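Local coordinates for protein gamma-glutamyltranspeptidase (Ggt) (Helicobacter pylori 26695, PDB 5BPK) that probably transfers or hydrolyses gamma-glutamyl groups of substrates such as glutathione, as an Ntn-hydrolase, and here holds an acivicin-like inhibitor, at residues A[80-92]-A[96-108]. Numbering follows the deposited sequence.
With 4UD ((2S)-amino[(5S)-4,5-dihydro-1,2-oxazol-5-yl]acetic acid), chain O; EDO (1,2-ethanediol), chain P.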
ATOM      1  N   GLY A  80       6.705  -2.194   7.382  1.00 11.04           N
ATOM      2  CA  GLY A  80       6.775  -3.654   7.426  1.00 10.53           C
ATOM      3  C   GLY A  80       6.251  -4.135   8.770  1.00  8.72           C
ATOM      4  O   GLY A  80       6.403  -3.446   9.788  1.00 12.81           O
ATOM      5  N   ASN A  81       5.605  -5.291   8.788  1.00  9.83           N
ATOM      6  CA  ASN A  81       4.816  -5.687   9.949  1.00  9.77           C
ATOM      7  C   ASN A  81       4.370  -7.131   9.960  1.00 10.42           C
ATOM      8  O   ASN A  81       4.279  -7.783   8.904  1.00 10.72           O
ATOM      9  CB  ASN A  81       3.541  -4.837  10.004  1.00 10.86           C
ATOM     10  CG  ASN A  81       2.600  -5.135   8.853  1.00  8.36           C
ATOM     11  OD1 ASN A  81       1.727  -6.015   8.969  1.00 10.01           O
ATOM     12  ND2 ASN A  81       2.786  -4.432   7.715  1.00 10.97           N
ATOM     13  N   ILE A  82       4.046  -7.599  11.169  1.00 11.45           N
ATOM     14  CA  ILE A  82       3.099  -8.700  11.360  1.00 11.29           C
ATOM     15  C   ILE A  82       1.798  -8.248  12.050  1.00 12.05           C
ATOM     16  O   ILE A  82       0.850  -9.017  12.141  1.00 12.21           O
ATOM     17  CB  ILE A  82       3.724  -9.894  12.128  1.00 11.73           C
ATOM     18  CG1 ILE A  82       4.196  -9.500  13.534  1.00 11.70           C
ATOM     19  CG2 ILE A  82       4.887 -10.470  11.336  1.00 13.34           C
ATOM     20  CD1 ILE A  82       4.619 -10.687  14.378  1.00 11.80           C
ATOM     21  N   GLY A  83       1.751  -7.003  12.540  1.00 11.11           N
ATOM     22  CA  GLY A  83       0.552  -6.480  13.220  1.00 10.53           C
ATOM     23  C   GLY A  83      -0.452  -5.727  12.370  1.00  9.34           C
ATOM     24  O   GLY A  83      -1.380  -5.115  12.912  1.00 11.29           O
ATOM     25  N   GLY A  84      -0.281  -5.775  11.048  1.00 10.02           N
ATOM     26  CA  GLY A  84      -1.148  -5.060  10.107  1.00 10.87           C
ATOM     27  C   GLY A  84      -1.741  -5.986   9.054  1.00 10.86           C
ATOM     28  O   GLY A  84      -2.161  -7.094   9.353  1.00 10.76           O
ATOM     29  N   GLY A  85      -1.758  -5.533   7.806  1.00 10.28           N
ATOM     30  CA  GLY A  85      -2.384  -6.286   6.725  1.00 11.15           C
ATOM     31  C   GLY A  85      -2.087  -5.641   5.390  1.00  9.70           C
ATOM     32  O   GLY A  85      -1.340  -4.645   5.300  1.00 10.42           O
ATOM     33  N   GLY A  86      -2.663  -6.200   4.339  1.00  8.80           N
ATOM     34  CA  GLY A  86      -2.377  -5.705   3.007  1.00 10.61           C
ATOM     35  C   GLY A  86      -2.960  -6.573   1.916  1.00  9.77           C
ATOM     36  O   GLY A  86      -3.881  -7.338   2.158  1.00  9.30           O
ATOM     37  N   PHE A  87      -2.403  -6.425   0.717  1.00 10.63           N
ATOM     38  CA  PHE A  87      -2.883  -7.084  -0.486  1.00  9.68           C
ATOM     39  C   PHE A  87      -1.722  -7.608  -1.313  1.00  8.63           C
ATOM     40  O   PHE A  87      -0.654  -6.974  -1.382  1.00 10.29           O
ATOM     41  CB  PHE A  87      -3.669  -6.098  -1.353  1.00  9.57           C
ATOM     42  CG  PHE A  87      -4.809  -5.431  -0.640  1.00  9.81           C
ATOM     43  CD1 PHE A  87      -5.970  -6.134  -0.350  1.00  9.59           C
ATOM     44  CD2 PHE A  87      -4.725  -4.102  -0.274  1.00 11.72           C
ATOM     45  CE1 PHE A  87      -7.030  -5.511   0.318  1.00 11.60           C
ATOM     46  CE2 PHE A  87      -5.786  -3.460   0.382  1.00 12.96           C
ATOM     47  CZ  PHE A  87      -6.941  -4.176   0.678  1.00 10.96           C
ATOM     48  N   ALA A  88      -1.949  -8.715  -2.006  1.00  9.96           N
ATOM     49  CA  ALA A  88      -0.982  -9.221  -2.983  1.00 11.08           C
ATOM     50  C   ALA A  88      -1.717  -9.484  -4.277  1.00 11.99           C
ATOM     51  O   ALA A  88      -2.705 -10.216  -4.291  1.00 13.60           O
ATOM     52  CB  ALA A  88      -0.331 -10.504  -2.508  1.00 12.12           C
ATOM     53  N   VAL A  89      -1.251  -8.865  -5.353  1.00  9.63           N
ATOM     54  CA  VAL A  89      -1.740  -9.138  -6.688  1.00 10.40           C
ATOM     55  C   VAL A  89      -0.691 -10.045  -7.354  1.00 11.32           C
ATOM     56  O   VAL A  89       0.520  -9.751  -7.351  1.00  9.76           O
ATOM     57  CB  VAL A  89      -2.019  -7.826  -7.449  1.00 11.12           C
ATOM     58  CG1 VAL A  89      -2.207  -8.068  -8.935  1.00 13.45           C
ATOM     59  CG2 VAL A  89      -3.251  -7.154  -6.870  1.00  9.91           C
ATOM     60  N   ILE A  90      -1.159 -11.168  -7.895  1.00  9.61           N
ATOM     61  CA  ILE A  90      -0.256 -12.223  -8.341  1.00 11.56           C
ATOM     62  C   ILE A  90      -0.620 -12.642  -9.754  1.00 10.71           C
ATOM     63  O   ILE A  90      -1.786 -12.891 -10.034  1.00 12.53           O
ATOM     64  CB  ILE A  90      -0.337 -13.450  -7.423  1.00 12.19           C
ATOM     65  CG1 ILE A  90       0.054 -13.071  -5.982  1.00 12.73           C
ATOM     66  CG2 ILE A  90       0.561 -14.569  -7.974  1.00 15.44           C
ATOM     67  CD1 ILE A  90      -0.266 -14.132  -4.931  1.00 15.34           C
ATOM     68  N   HIS A  91       0.379 -12.692 -10.633  1.00 11.00           N
ATOM     69  CA  HIS A  91       0.224 -13.268 -11.967  1.00 12.46           C
ATOM     70  C   HIS A  91       1.042 -14.550 -11.983  1.00 12.91           C
ATOM     71  O   HIS A  91       2.227 -14.529 -11.668  1.00 12.95           O
ATOM     72  CB  HIS A  91       0.701 -12.301 -13.055  1.00 12.98           C
ATOM     73  CG  HIS A  91       0.788 -12.928 -14.411  1.00 14.01           C
ATOM     74  ND1 HIS A  91      -0.279 -12.979 -15.283  1.00 16.90           N
ATOM     75  CD2 HIS A  91       1.808 -13.566 -15.030  1.00 15.94           C
ATOM     76  CE1 HIS A  91       0.087 -13.610 -16.385  1.00 14.56           C
ATOM     77  NE2 HIS A  91       1.349 -13.976 -16.259  1.00 17.66           N
ATOM     78  N   LEU A  92       0.386 -15.660 -12.312  1.00 13.09           N
ATOM     79  CA  LEU A  92       1.014 -16.970 -12.310  1.00 13.74           C
ATOM     80  C   LEU A  92       1.485 -17.320 -13.708  1.00 13.31           C
ATOM     81  O   LEU A  92       0.953 -16.819 -14.714  1.00 14.58           O
ATOM     82  CB  LEU A  92       0.036 -18.032 -11.824  1.00 13.38           C
ATOM     83  CG  LEU A  92      -0.459 -17.892 -10.381  1.00 16.35           C
ATOM     84  CD1 LEU A  92      -1.521 -18.938 -10.104  1.00 25.10           C
ATOM     85  CD2 LEU A  92       0.705 -18.010  -9.421  1.00 15.72           C
ATOM     86  N   GLU A  96      -2.972 -17.221 -15.015  1.00 17.39           N
ATOM     87  CA  GLU A  96      -3.987 -16.833 -14.040  1.00 16.08           C
ATOM     88  C   GLU A  96      -3.566 -15.555 -13.323  1.00 16.20           C
ATOM     89  O   GLU A  96      -2.381 -15.354 -13.014  1.00 15.79           O
ATOM     90  CB  GLU A  96      -4.207 -17.936 -13.002  1.00 19.43           C
ATOM     91  CG  GLU A  96      -5.648 -18.114 -12.608  1.00 32.09           C
ATOM     92  CD  GLU A  96      -6.388 -18.993 -13.591  1.00 40.47           C
ATOM     93  OE1 GLU A  96      -7.166 -18.458 -14.409  1.00 44.45           O
ATOM     94  OE2 GLU A  96      -6.162 -20.222 -13.555  1.00 47.60           O
ATOM     95  N   ASN A  97      -4.539 -14.697 -13.062  1.00 14.41           N
ATOM     96  CA  ASN A  97      -4.312 -13.509 -12.240  1.00 13.42           C
ATOM     97  C   ASN A  97      -5.232 -13.553 -11.033  1.00 13.50           C
ATOM     98  O   ASN A  97      -6.441 -13.753 -11.173  1.00 15.59           O
ATOM     99  CB  ASN A  97      -4.561 -12.238 -13.047  1.00 15.08           C
ATOM    100  CG  ASN A  97      -3.689 -12.154 -14.274  1.00 15.76           C
ATOM    101  OD1 ASN A  97      -2.465 -12.009 -14.181  1.00 17.08           O
ATOM    102  ND2 ASN A  97      -4.307 -12.260 -15.438  1.00 17.03           N
ATOM    103  N   VAL A  98      -4.660 -13.403  -9.841  1.00 13.72           N
ATOM    104  CA  VAL A  98      -5.438 -13.502  -8.615  1.00 12.50           C
ATOM    105  C   VAL A  98      -5.047 -12.383  -7.675  1.00 11.06           C
ATOM    106  O   VAL A  98      -3.964 -11.807  -7.808  1.00 13.25           O
ATOM    107  CB  VAL A  98      -5.234 -14.873  -7.928  1.00 15.26           C
ATOM    108  CG1 VAL A  98      -5.583 -16.014  -8.900  1.00 19.45           C
ATOM    109  CG2 VAL A  98      -3.816 -15.011  -7.422  1.00 18.78           C
ATOM    110  N   ALA A  99      -5.951 -12.045  -6.764  1.00 11.61           N
ATOM    111  CA  ALA A  99      -5.709 -11.002  -5.769  1.00 11.65           C
ATOM    112  C   ALA A  99      -5.942 -11.610  -4.401  1.00 13.98           C
ATOM    113  O   ALA A  99      -6.967 -12.258  -4.178  1.00 18.17           O
ATOM    114  CB  ALA A  99      -6.632  -9.830  -5.986  1.00 14.05           C
ATOM    115  N   LEU A 100      -4.981 -11.446  -3.507  1.00 11.95           N
ATOM    116  CA  LEU A 100      -5.115 -11.908  -2.141  1.00 10.98           C
ATOM    117  C   LEU A 100      -5.413 -10.722  -1.220  1.00 10.05           C
ATOM    118  O   LEU A 100      -4.642  -9.777  -1.145  1.00 10.35           O
ATOM    119  CB  LEU A 100      -3.841 -12.613  -1.691  1.00 11.61           C
ATOM    120  CG  LEU A 100      -3.829 -13.144  -0.259  1.00 12.71           C
ATOM    121  CD1 LEU A 100      -4.927 -14.148  -0.009  1.00 12.58           C
ATOM    122  CD2 LEU A 100      -2.447 -13.714   0.063  1.00 15.45           C
ATOM    123  N   ASP A 101      -6.545 -10.809  -0.538  1.00 10.48           N
ATOM    124  CA  ASP A 101      -6.995  -9.839   0.452  1.00  8.88           C
ATOM    125  C   ASP A 101      -6.579 -10.377   1.823  1.00 10.96           C
ATOM    126  O   ASP A 101      -7.188 -11.327   2.334  1.00 11.03           O
ATOM    127  CB  ASP A 101      -8.535  -9.698   0.318  1.00  8.87           C
ATOM    128  CG  ASP A 101      -9.201  -8.926   1.453  1.00 10.74           C
ATOM    129  OD1 ASP A 101      -8.546  -8.508   2.428  1.00 12.43           O
ATOM    130  OD2 ASP A 101     -10.445  -8.779   1.354  1.00 11.98           O
ATOM    131  N   PHE A 102      -5.537  -9.775   2.405  1.00  9.67           N
ATOM    132  CA  PHE A 102      -5.211  -9.980   3.815  1.00  9.12           C
ATOM    133  C   PHE A 102      -5.316  -8.664   4.607  1.00  8.76           C
ATOM    134  O   PHE A 102      -4.532  -8.371   5.503  1.00  9.92           O
ATOM    135  CB  PHE A 102      -3.881 -10.735   4.006  1.00 10.51           C
ATOM    136  CG  PHE A 102      -2.654 -10.070   3.414  1.00  7.96           C
ATOM    137  CD1 PHE A 102      -2.299 -10.271   2.088  1.00  9.83           C
ATOM    138  CD2 PHE A 102      -1.781  -9.364   4.227  1.00 10.43           C
ATOM    139  CE1 PHE A 102      -1.133  -9.714   1.575  1.00 10.59           C
ATOM    140  CE2 PHE A 102      -0.614  -8.787   3.708  1.00  9.39           C
ATOM    141  CZ  PHE A 102      -0.292  -8.973   2.374  1.00  9.38           C
ATOM    142  N   ARG A 103      -6.338  -7.894   4.254  1.00  9.14           N
ATOM    143  CA  ARG A 103      -6.669  -6.646   4.936  1.00 10.50           C
ATOM    144  C   ARG A 103      -7.210  -6.921   6.336  1.00  8.96           C
ATOM    145  O   ARG A 103      -7.922  -7.902   6.560  1.00 10.45           O
ATOM    146  CB  ARG A 103      -7.710  -5.896   4.110  1.00 10.05           C
ATOM    147  CG  ARG A 103      -8.160  -4.544   4.641  1.00  9.10           C
ATOM    148  CD  ARG A 103      -7.062  -3.495   4.609  1.00  9.18           C
ATOM    149  NE  ARG A 103      -7.628  -2.144   4.651  1.00 11.63           N
ATOM    150  CZ  ARG A 103      -6.917  -1.020   4.677  1.00 11.54           C
ATOM    151  NH1 ARG A 103      -5.601  -1.049   4.714  1.00 12.41           N
ATOM    152  NH2 ARG A 103      -7.529   0.154   4.686  1.00 10.34           N
ATOM    153  N   GLU A 104      -6.915  -6.030   7.282  1.00 10.23           N
ATOM    154  CA  GLU A 104      -7.460  -6.174   8.630  1.00 11.13           C
ATOM    155  C   GLU A 104      -8.981  -6.091   8.625  1.00 10.41           C
ATOM    156  O   GLU A 104      -9.584  -5.446   7.757  1.00 11.42           O
ATOM    157  CB  GLU A 104      -6.912  -5.131   9.592  1.00 11.94           C
ATOM    158  CG  GLU A 104      -5.395  -5.106   9.721  1.00  9.96           C
ATOM    159  CD  GLU A 104      -4.757  -4.052   8.834  1.00 10.24           C
ATOM    160  OE1 GLU A 104      -5.066  -4.025   7.615  1.00 11.26           O
ATOM    161  OE2 GLU A 104      -3.944  -3.265   9.371  1.00 10.72           O
ATOM    162  N   LYS A 105      -9.588  -6.738   9.622  1.00 10.54           N
ATOM    163  CA  LYS A 105     -11.030  -6.684   9.842  1.00 11.19           C
ATOM    164  C   LYS A 105     -11.353  -5.879  11.086  1.00 11.17           C
ATOM    165  O   LYS A 105     -10.640  -5.977  12.108  1.00 11.51           O
ATOM    166  CB  LYS A 105     -11.578  -8.088  10.044  1.00 11.85           C
ATOM    167  CG  LYS A 105     -11.464  -8.989   8.839  1.00 12.80           C
ATOM    168  CD  LYS A 105     -11.650 -10.461   9.203  1.00 13.81           C
ATOM    169  CE  LYS A 105     -13.031 -10.798   9.761  1.00 14.31           C
ATOM    170  NZ  LYS A 105     -13.153 -12.255  10.107  1.00 13.16           N
ATOM    171  N   ALA A 106     -12.459  -5.145  11.045  1.00 10.97           N
ATOM    172  CA  ALA A 106     -12.973  -4.539  12.262  1.00 11.06           C
ATOM    173  C   ALA A 106     -13.293  -5.663  13.239  1.00 12.43           C
ATOM    174  O   ALA A 106     -13.858  -6.670  12.836  1.00 12.65           O
ATOM    175  CB  ALA A 106     -14.207  -3.689  11.972  1.00 11.95           C
ATOM    176  N   PRO A 107     -12.945  -5.492  14.533  1.00 13.64           N
ATOM    177  CA  PRO A 107     -13.209  -6.577  15.465  1.00 13.85           C
ATOM    178  C   PRO A 107     -14.701  -6.839  15.654  1.00 14.14           C
ATOM    179  O   PRO A 107     -15.543  -5.997  15.305  1.00 15.33           O
ATOM    180  CB  PRO A 107     -12.567  -6.078  16.767  1.00 13.65           C
ATOM    181  CG  PRO A 107     -11.505  -5.151  16.321  1.00 15.30           C
ATOM    182  CD  PRO A 107     -12.103  -4.450  15.142  1.00 14.54           C
ATOM    183  N   LEU A 108     -15.011  -7.996  16.234  1.00 14.27           N
ATOM    184  CA  LEU A 108     -16.398  -8.424  16.431  1.00 16.51           C
ATOM    185  C   LEU A 108     -17.195  -7.433  17.268  1.00 16.98           C
ATOM    186  O   LEU A 108     -18.408  -7.289  17.081  1.00 19.39           O
ATOM    187  CB  LEU A 108     -16.434  -9.812  17.090  1.00 16.65           C
ATOM    188  CG  LEU A 108     -16.135 -10.982  16.156  1.00 19.92           C
ATOM    189  CD1 LEU A 108     -15.610 -12.206  16.920  1.00 21.14           C
ATOM    190  CD2 LEU A 108     -17.379 -11.316  15.350  1.00 19.93           C
TER
HETATM  191  C3  4UD O 701       0.184   3.268   3.294  1.00 22.64           C
HETATM  192  C4  4UD O 701      -1.959   2.716   3.476  1.00 18.07           C
HETATM  193  C5  4UD O 701      -0.860   3.284   4.356  1.00 23.69           C
HETATM  194  C6  4UD O 701      -3.390   3.127   3.854  1.00 13.57           C
HETATM  195  C8  4UD O 701      -4.312   2.381   2.916  1.00 13.00           C
HETATM  196  O9  4UD O 701      -4.625   1.235   3.131  1.00 13.76           O
HETATM  197  O10 4UD O 701      -4.799   2.988   1.810  1.00 12.30           O
HETATM  198  N7  4UD O 701      -3.700   2.717   5.230  1.00 13.67           N
HETATM  199  O2  4UD O 701      -1.701   3.219   2.167  1.00 24.83           O
HETATM  200  N1  4UD O 701      -0.366   3.233   2.126  1.00 27.05           N
HETATM  201  C1  EDO P 702       4.229 -13.988 -17.476  1.00 32.17           C
HETATM  202  O1  EDO P 702       5.442 -13.569 -18.140  1.00 28.56           O
HETATM  203  C2  EDO P 702       3.945 -15.468 -17.696  1.00 32.67           C
HETATM  204  O2  EDO P 702       2.576 -15.706 -18.077  1.00 35.14           O
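The ring of Phe102 lies flat over the backbone of Gly86, whose CA sits 3.9 Å from the ring centroid, 23° off its normal, in a CH-pi contact. CG of Phe102 stands between its own backbone N and carbonyl carbon (chi1 59°), which folds the ring back across the neighbouring strand; Gly86 O and Phe87 N share the same covered face. Beyond the ring, Ala88 CB meets Leu100 CB, and Ile90 CB rests 3.8 Å from Val98 CG2; helix 139-150 packs on this side. On the other side of the sheet, Phe87 lies beside Asp101, its CE1 and CZ against the aliphatic part of Arg103, with CZ 4.0 Å from CD. Strands 85-91 and 97-102 form an antiparallel beta hairpin, and a strand of the neighbouring chain pairs with 85-91, continuing the sheet as in the Ntn-hydrolase core. Asp101 OD1 accepts from Arg103 N in an Asx turn and also forms a salt bridge with Arg69 of the neighbouring chain, while OD2 forms one with Arg264. Arg103 NH1 donates to the inhibitor carboxylate O9 at 2.9 Å, and the guanidinium is also held by salt bridges from NH1 to Glu40 and from NH2 to Asp43, both of the neighbouring chain. Near the turn, His91 ND1 donates to Asn97 OD1 at 2.6 Å, the acceptor lying in the imidazole plane; ring and amide planes are 33° apart. His91 NE2 hydrogen-bonds ethanediol O2 at 2.8 Å.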